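Putative alkaline phosphatase (Pseudomonas fluorescens, PDB 4F1V) binds phosphate with high affinity in the periplasm and probably delivers it, as the solute-binding component, to a PstSACB-type ABC transporter. Local coordinates at residues D2-G7 with G24-I29; F99-S104 with S131-P136. All coordinates share one frame; numbering follows the deposited sequence.

Contact 1 of 2, residues D2-G7 with G24-I29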
ATOM      1  N   ASP A   2     -20.866  12.637   9.257  0.70 10.72           N
ATOM      2  CA  ASP A   2     -20.332  11.580   8.408  0.70  7.83           C
ATOM      3  C   ASP A   2     -19.000  11.081   9.038  0.70  6.03           C
ATOM      4  O   ASP A   2     -18.261  11.747   9.727  0.70  7.01           O
ATOM      5  CB  ASP A   2     -20.073  12.039   7.016  0.70 10.41           C
ATOM      6  CG  ASP A   2     -21.361  12.019   6.079  0.70 15.10           C
ATOM      7  OD1 ASP A   2     -21.180  12.405   4.908  0.70 19.12           O
ATOM      8  OD2 ASP A   2     -22.462  11.507   6.458  0.70 16.87           O
ATOM      9  N   ILE A   3     -18.703   9.839   8.665  1.00  6.25           N
ATOM     10  CA  ILE A   3     -17.419   9.169   8.959  0.55  6.30           C
ATOM     11  C   ILE A   3     -16.377   9.569   7.944  1.00  4.77           C
ATOM     12  O   ILE A   3     -16.595   9.371   6.722  1.00  6.15           O
ATOM     13  CB  ILE A   3     -17.684   7.589   8.804  0.55  5.44           C
ATOM     14  CG1 ILE A   3     -18.684   7.033   9.815  0.55  7.24           C
ATOM     15  CG2 ILE A   3     -16.354   6.841   8.840  0.55  5.83           C
ATOM     16  CD1 ILE A   3     -18.230   7.170  11.252  0.55 10.55           C
ATOM     17  N   ASN A   4     -15.288  10.145   8.394  1.00  4.64           N
ATOM     18  CA  ASN A   4     -14.290  10.711   7.519  1.00  4.57           C
ATOM     19  C   ASN A   4     -13.002   9.852   7.477  1.00  4.27           C
ATOM     20  O   ASN A   4     -12.360   9.644   8.530  1.00  4.60           O
ATOM     21  CB  ASN A   4     -13.911  12.107   7.988  1.00  5.09           C
ATOM     22  CG  ASN A   4     -15.106  13.024   8.010  1.00  5.05           C
ATOM     23  OD1 ASN A   4     -15.823  13.149   7.023  1.00  6.04           O
ATOM     24  ND2 ASN A   4     -15.327  13.683   9.144  1.00  5.50           N
ATOM     25  N   GLY A   5     -12.613   9.435   6.272  1.00  4.41           N
ATOM     26  CA  GLY A   5     -11.384   8.680   6.043  1.00  4.43           C
ATOM     27  C   GLY A   5     -10.597   9.249   4.868  1.00  3.63           C
ATOM     28  O   GLY A   5     -11.040  10.019   4.028  1.00  4.40           O
ATOM     29  N   GLY A   6      -9.346   8.785   4.793  1.00  4.11           N
ATOM     30  CA  GLY A   6      -8.392   9.275   3.798  1.00  3.61           C
ATOM     31  C   GLY A   6      -7.032   8.698   4.098  1.00  3.67           C
ATOM     32  O   GLY A   6      -6.846   7.935   5.040  1.00  4.12           O
ATOM     33  N   GLY A   7      -6.043   9.086   3.252  1.00  3.36           N
ATOM     34  CA  GLY A   7      -4.687   8.586   3.420  1.00  3.28           C
ATOM     35  C   GLY A   7      -4.105   8.131   2.111  1.00  3.39           C
ATOM     36  O   GLY A   7      -4.103   8.868   1.103  1.00  3.64           O
ATOM     37  N   GLY A  24     -23.101   6.525   5.525  1.00  6.81           N
ATOM     38  CA  GLY A  24     -22.516   7.394   6.521  1.00  6.91           C
ATOM     39  C   GLY A  24     -21.097   7.770   6.246  1.00  5.94           C
ATOM     40  O   GLY A  24     -20.577   8.664   6.929  1.00  7.22           O
ATOM     41  N   PHE A  25     -20.399   7.123   5.297  1.00  5.44           N
ATOM     42  CA  PHE A  25     -19.005   7.407   4.989  1.00  5.53           C
ATOM     43  C   PHE A  25     -18.925   8.523   3.982  1.00  4.76           C
ATOM     44  O   PHE A  25     -19.469   8.461   2.879  1.00  6.58           O
ATOM     45  CB  PHE A  25     -18.285   6.173   4.426  1.00  5.44           C
ATOM     46  CG  PHE A  25     -17.809   5.189   5.458  1.00  4.32           C
ATOM     47  CD1 PHE A  25     -18.699   4.482   6.272  1.00  4.93           C
ATOM     48  CD2 PHE A  25     -16.471   4.895   5.587  1.00  5.43           C
ATOM     49  CE1 PHE A  25     -18.257   3.558   7.175  1.00  5.37           C
ATOM     50  CE2 PHE A  25     -16.006   4.001   6.511  1.00  6.16           C
ATOM     51  CZ  PHE A  25     -16.889   3.312   7.325  1.00  4.84           C
ATOM     52  N   ALA A  26     -18.192   9.557   4.332  1.00  5.05           N
ATOM     53  CA  ALA A  26     -17.799  10.614   3.393  1.00  5.14           C
ATOM     54  C   ALA A  26     -16.841  10.037   2.337  1.00  4.73           C
ATOM     55  O   ALA A  26     -16.202   8.993   2.527  1.00  5.67           O
ATOM     56  CB  ALA A  26     -17.100  11.723   4.142  1.00  6.17           C
ATOM     57  N   GLN A  27     -16.741  10.705   1.208  0.65  4.92           N
ATOM     58  CA  GLN A  27     -15.872  10.201   0.150  0.65  4.94           C
ATOM     59  C   GLN A  27     -14.412  10.282   0.672  0.65  4.40           C
ATOM     60  O   GLN A  27     -13.939  11.222   1.278  0.65  5.63           O
ATOM     61  CB  GLN A  27     -16.079  11.017  -1.108  0.65  5.19           C
ATOM     62  CG  GLN A  27     -17.453  10.892  -1.789  0.65  6.32           C
ATOM     63  CD  GLN A  27     -17.802   9.402  -2.054  0.65  7.90           C
ATOM     64  OE1 GLN A  27     -17.128   8.725  -2.880  0.65  7.77           O
ATOM     65  NE2 GLN A  27     -18.847   8.896  -1.433  0.65  8.20           N
ATOM     66  N   TYR A  28     -13.657   9.215   0.315  1.00  4.70           N
ATOM     67  CA  TYR A  28     -12.267   9.042   0.731  1.00  4.48           C
ATOM     68  C   TYR A  28     -11.373  10.127   0.138  1.00  4.40           C
ATOM     69  O   TYR A  28     -11.512  10.496  -1.041  1.00  5.97           O
ATOM     70  CB  TYR A  28     -11.774   7.664   0.194  1.00  4.59           C
ATOM     71  CG  TYR A  28     -10.366   7.298   0.565  1.00  3.94           C
ATOM     72  CD1 TYR A  28     -10.108   6.717   1.812  1.00  4.02           C
ATOM     73  CD2 TYR A  28      -9.283   7.501  -0.295  1.00  4.29           C
ATOM     74  CE1 TYR A  28      -8.808   6.320   2.148  1.00  3.64           C
ATOM     75  CE2 TYR A  28      -7.989   7.115   0.038  1.00  3.87           C
ATOM     76  CZ  TYR A  28      -7.776   6.503   1.257  1.00  3.52           C
ATOM     77  OH  TYR A  28      -6.524   6.057   1.617  1.00  3.64           O
ATOM     78  N   ILE A  29     -10.452  10.612   0.930  1.00  4.47           N
ATOM     79  CA  ILE A  29      -9.546  11.688   0.534  1.00  4.56           C
ATOM     80  C   ILE A  29      -8.084  11.180   0.426  1.00  4.55           C
ATOM     81  O   ILE A  29      -7.490  10.782   1.449  1.00  4.64           O
ATOM     82  CB  ILE A  29      -9.626  12.875   1.526  1.00  4.66           C
ATOM     83  CG1 ILE A  29     -11.073  13.413   1.593  1.00  5.44           C
ATOM     84  CG2 ILE A  29      -8.620  13.949   1.180  1.00  7.46           C
ATOM     85  CD1 ILE A  29     -11.340  14.336   2.758  1.00  6.76           C
TER
HETATM   86  O   HOH W   1     -22.284   9.836   3.828  0.60 40.62           O
HETATM   87  O   HOH W   2     -14.905   8.104   4.842  1.00  5.50           O
HETATM   88  O   HOH W   3     -13.395  11.508   4.077  1.00  5.52           O

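Contact 2 of 2, residues F99-S104 with S131-P136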
ATOM      1  N   PHE A  99       6.983   3.403 -17.225  1.00  3.98           N
ATOM      2  CA  PHE A  99       8.021   4.244 -17.760  1.00  4.17           C
ATOM      3  C   PHE A  99       7.534   4.949 -19.031  1.00  4.47           C
ATOM      4  O   PHE A  99       6.586   4.475 -19.668  1.00  4.79           O
ATOM      5  CB  PHE A  99       9.322   3.456 -18.034  1.00  4.62           C
ATOM      6  CG  PHE A  99       9.159   2.359 -19.067  1.00  4.42           C
ATOM      7  CD1 PHE A  99       9.347   2.602 -20.421  1.00  4.73           C
ATOM      8  CD2 PHE A  99       8.758   1.051 -18.706  1.00  4.58           C
ATOM      9  CE1 PHE A  99       9.148   1.628 -21.375  1.00  5.03           C
ATOM     10  CE2 PHE A  99       8.546   0.090 -19.649  1.00  5.04           C
ATOM     11  CZ  PHE A  99       8.738   0.356 -21.000  1.00  4.88           C
ATOM     12  N   ASN A 100       8.202   6.035 -19.380  1.00  4.42           N
ATOM     13  CA  ASN A 100       7.921   6.816 -20.563  1.00  5.20           C
ATOM     14  C   ASN A 100       9.139   6.814 -21.484  1.00  4.80           C
ATOM     15  O   ASN A 100      10.035   7.651 -21.355  1.00  5.93           O
ATOM     16  CB  ASN A 100       7.558   8.268 -20.136  1.00  5.53           C
ATOM     17  CG  ASN A 100       7.351   9.153 -21.316  1.00  6.47           C
ATOM     18  OD1 ASN A 100       6.961   8.691 -22.387  1.00  8.49           O
ATOM     19  ND2 ASN A 100       7.651  10.432 -21.166  1.00  8.42           N
ATOM     20  N   LYS A 101       9.182   5.841 -22.400  1.00  5.30           N
ATOM     21  CA  LYS A 101      10.283   5.670 -23.357  1.00  5.00           C
ATOM     22  C   LYS A 101       9.736   4.799 -24.476  1.00  5.53           C
ATOM     23  O   LYS A 101       9.512   3.604 -24.267  1.00  5.91           O
ATOM     24  CB  LYS A 101      11.543   5.068 -22.702  1.00  4.99           C
ATOM     25  CG  LYS A 101      12.747   5.028 -23.620  1.00  6.11           C
ATOM     26  CD  LYS A 101      13.315   6.375 -23.931  1.00  7.11           C
ATOM     27  CE  LYS A 101      14.602   6.246 -24.746  1.00  9.66           C
ATOM     28  NZ  LYS A 101      15.202   7.544 -25.081  1.00 10.63           N
ATOM     29  N   SER A 102       9.473   5.369 -25.654  1.00  6.36           N
ATOM     30  CA  SER A 102       8.802   4.687 -26.697  0.70  8.57           C
ATOM     31  C   SER A 102       9.657   3.531 -27.292  1.00  6.97           C
ATOM     32  O   SER A 102      10.903   3.485 -27.156  1.00  7.82           O
ATOM     33  CB  SER A 102       8.360   5.641 -27.800  0.70 10.07           C
ATOM     34  OG  SER A 102       9.524   6.138 -28.447  0.70 14.30           O
ATOM     35  N   GLY A 103       8.972   2.616 -27.963  1.00  6.78           N
ATOM     36  CA  GLY A 103       9.619   1.559 -28.714  1.00  7.10           C
ATOM     37  C   GLY A 103       8.796   0.284 -28.651  1.00  6.62           C
ATOM     38  O   GLY A 103       8.202  -0.074 -27.627  1.00  7.26           O
ATOM     39  N   SER A 104       8.766  -0.500 -29.742  1.00  6.43           N
ATOM     40  CA  SER A 104       8.004  -1.723 -29.738  1.00  7.44           C
ATOM     41  C   SER A 104       8.629  -2.831 -28.949  1.00  7.49           C
ATOM     42  O   SER A 104       7.879  -3.723 -28.482  1.00  8.33           O
ATOM     43  CB  SER A 104       7.656  -2.206 -31.177  1.00  7.68           C
ATOM     44  OG  SER A 104       8.835  -2.477 -31.876  1.00  8.94           O
ATOM     45  N   SER A 131      16.588  -3.836 -24.536  1.00  5.80           N
ATOM     46  CA  SER A 131      15.554  -2.781 -24.402  1.00  6.07           C
ATOM     47  C   SER A 131      15.134  -2.141 -25.712  1.00  6.24           C
ATOM     48  O   SER A 131      14.091  -1.490 -25.749  1.00  7.54           O
ATOM     49  CB  SER A 131      16.002  -1.714 -23.402  1.00  7.17           C
ATOM     50  OG  SER A 131      17.002  -0.955 -24.036  1.00  7.12           O
ATOM     51  N   GLY A 132      15.990  -2.198 -26.725  1.00  6.06           N
ATOM     52  CA  GLY A 132      15.806  -1.499 -27.946  1.00  6.85           C
ATOM     53  C   GLY A 132      15.898  -0.012 -27.857  1.00  7.62           C
ATOM     54  O   GLY A 132      15.646   0.709 -28.838  1.00 10.42           O
ATOM     55  N   ARG A 133      16.329   0.523 -26.692  1.00  6.52           N
ATOM     56  CA  ARG A 133      16.240   1.927 -26.356  1.00  6.29           C
ATOM     57  C   ARG A 133      17.619   2.426 -25.975  1.00  6.97           C
ATOM     58  O   ARG A 133      18.441   1.710 -25.444  1.00  9.03           O
ATOM     59  CB  ARG A 133      15.257   2.115 -25.195  1.00  6.16           C
ATOM     60  CG  ARG A 133      13.814   1.868 -25.577  1.00  5.97           C
ATOM     61  CD  ARG A 133      12.984   1.450 -24.352  1.00  5.72           C
ATOM     62  NE  ARG A 133      11.527   1.503 -24.538  1.00  5.61           N
ATOM     63  CZ  ARG A 133      10.795   0.591 -25.159  1.00  5.26           C
ATOM     64  NH1 ARG A 133       9.499   0.762 -25.202  1.00  5.54           N
ATOM     65  NH2 ARG A 133      11.342  -0.490 -25.711  1.00  5.93           N
ATOM     66  N   THR A 134      17.805   3.699 -26.277  0.80  8.24           N
ATOM     67  CA  THR A 134      19.010   4.371 -25.941  0.80  8.47           C
ATOM     68  C   THR A 134      18.723   5.699 -25.223  0.80  8.40           C
ATOM     69  O   THR A 134      17.641   6.262 -25.240  0.80 11.09           O
ATOM     70  CB  THR A 134      19.880   4.693 -27.239  0.80 10.65           C
ATOM     71  OG1 THR A 134      19.156   5.588 -28.094  0.80 12.87           O
ATOM     72  CG2 THR A 134      20.260   3.412 -27.939  0.80 13.18           C
ATOM     73  N   GLY A 135      19.764   6.237 -24.626  0.80  9.18           N
ATOM     74  CA  GLY A 135      19.669   7.537 -24.010  0.80  9.00           C
ATOM     75  C   GLY A 135      19.473   7.495 -22.498  0.80  7.27           C
ATOM     76  O   GLY A 135      19.471   6.410 -21.892  0.80  7.20           O
ATOM     77  N   PRO A 136      19.331   8.620 -21.878  0.70  7.98           N
ATOM     78  CA  PRO A 136      19.396   8.714 -20.399  0.70  8.11           C
ATOM     79  C   PRO A 136      18.108   8.228 -19.757  0.70  6.01           C
ATOM     80  O   PRO A 136      17.031   8.288 -20.365  0.30  9.05           O
ATOM     81  CB  PRO A 136      19.492  10.206 -20.123  0.70  8.88           C
ATOM     82  CG  PRO A 136      18.990  10.938 -21.381  0.70 10.02           C
ATOM     83  CD  PRO A 136      19.354   9.958 -22.513  0.70  9.26           C
TER
HETATM   84  O   HOH W   4      15.867   9.051 -22.771  1.00  9.67           O

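Contact 1 of 2, residues D2-G7 with G24-I29
I3 lays its CG2 methyl over the ring of F25, 3.7 Å from the centroid and 12° off the ring normal, a CH-pi contact; CG1 lies beside the backbone N (chi1 -64°), which leaves CG2 anti to it and over the ring. A second CH-pi contact forms at the other end of the pairing, where G6 CA sits over one face of the Y28 ring, offset toward its rim and 3.4 Å from Y28 CE1. With CG anti to the backbone N (chi1 -178°), Y28 runs along the three glycines G5-G7, and its hydroxyl bonds A8 O; at G6 the missing side chain leaves room for I29 O. Backbone bonds grip both ends, I3 N to G24 O and A26 N to I3 O, then I29 N to G5 O (3.2 Å) and G7 N to I29 O (2.9 Å). Between them the register slips by one residue and the two backbones part. Water 2 bridges I3 O and A26 O there, while water 3 joins G5 O to Q27 O. The exposed D2 end is looser, with water 1 held weakly by D2 OD1 and F25 O. Strand 5-7 lies between 29-30 and 59-62, all three parallel; helix 305-318 packs against I3 and, through F314, the F25 ring.

Contact 2 of 2, residues F99-S104 with S131-P136
R133 and K101 reach past each other in opposite directions, each donating to backbone carbonyl oxygen across the contact. R133 NE and NH1 grip K101 O side-on; K101 O lies near the guanidinium plane, 2.9 Å from R133 NE, although NE itself stands above the carbonyl plane. R133 NH1 also donates to G103 O at 2.9 Å, a more bent bond (133° at the hydrogen). On its own segment NH2 bonds S131 O almost in plane, with A105 O as a further acceptor, so the group's rotation is fixed by several carbonyls. K101 NZ donates to T134 O at 2.8 Å, straight in along the C=O axis, and to water 4, which in turn donates to P136 O. Before R133, S131 OG accepts from R133 N, closing an ST turn. Apolar contact is slighter: K101 CG, anti to the backbone N (chi1 -173°), rests 3.7 Å from R133 CD. Ring edge meets guanidinium at F99, which stands nearly perpendicular to that group with F99 CE1 3.9 Å from R133 NH1. Arginine hydrogen bonding to several backbone carbonyls ties two loops together, one leaving edge strand 99-100, the other leading into strand 138-142 of the same mixed sheet.

Overall arrangement
Contacts 1 and 2 follow one another along the chain and do not touch: their centres lie 41 Å apart and their nearest atoms about 22 Å. Each belongs to a different mixed sheet, contact 1 to the five-stranded one and contact 2 to the four-stranded one, in keeping with the two-lobed Venus flytrap architecture of periplasmic binding proteins. Contact 1 ends close to the ligand, with G7 about 7 Å from the bound hydrogenphosphate, and its two strands run on into pocket residues A8-L10 and G32-S33. Contact 2 is more peripheral, its centre 28 Å from the chain centre against 18 Å for contact 1, although strand 138-142, which follows it, ends at the pocket residue R142.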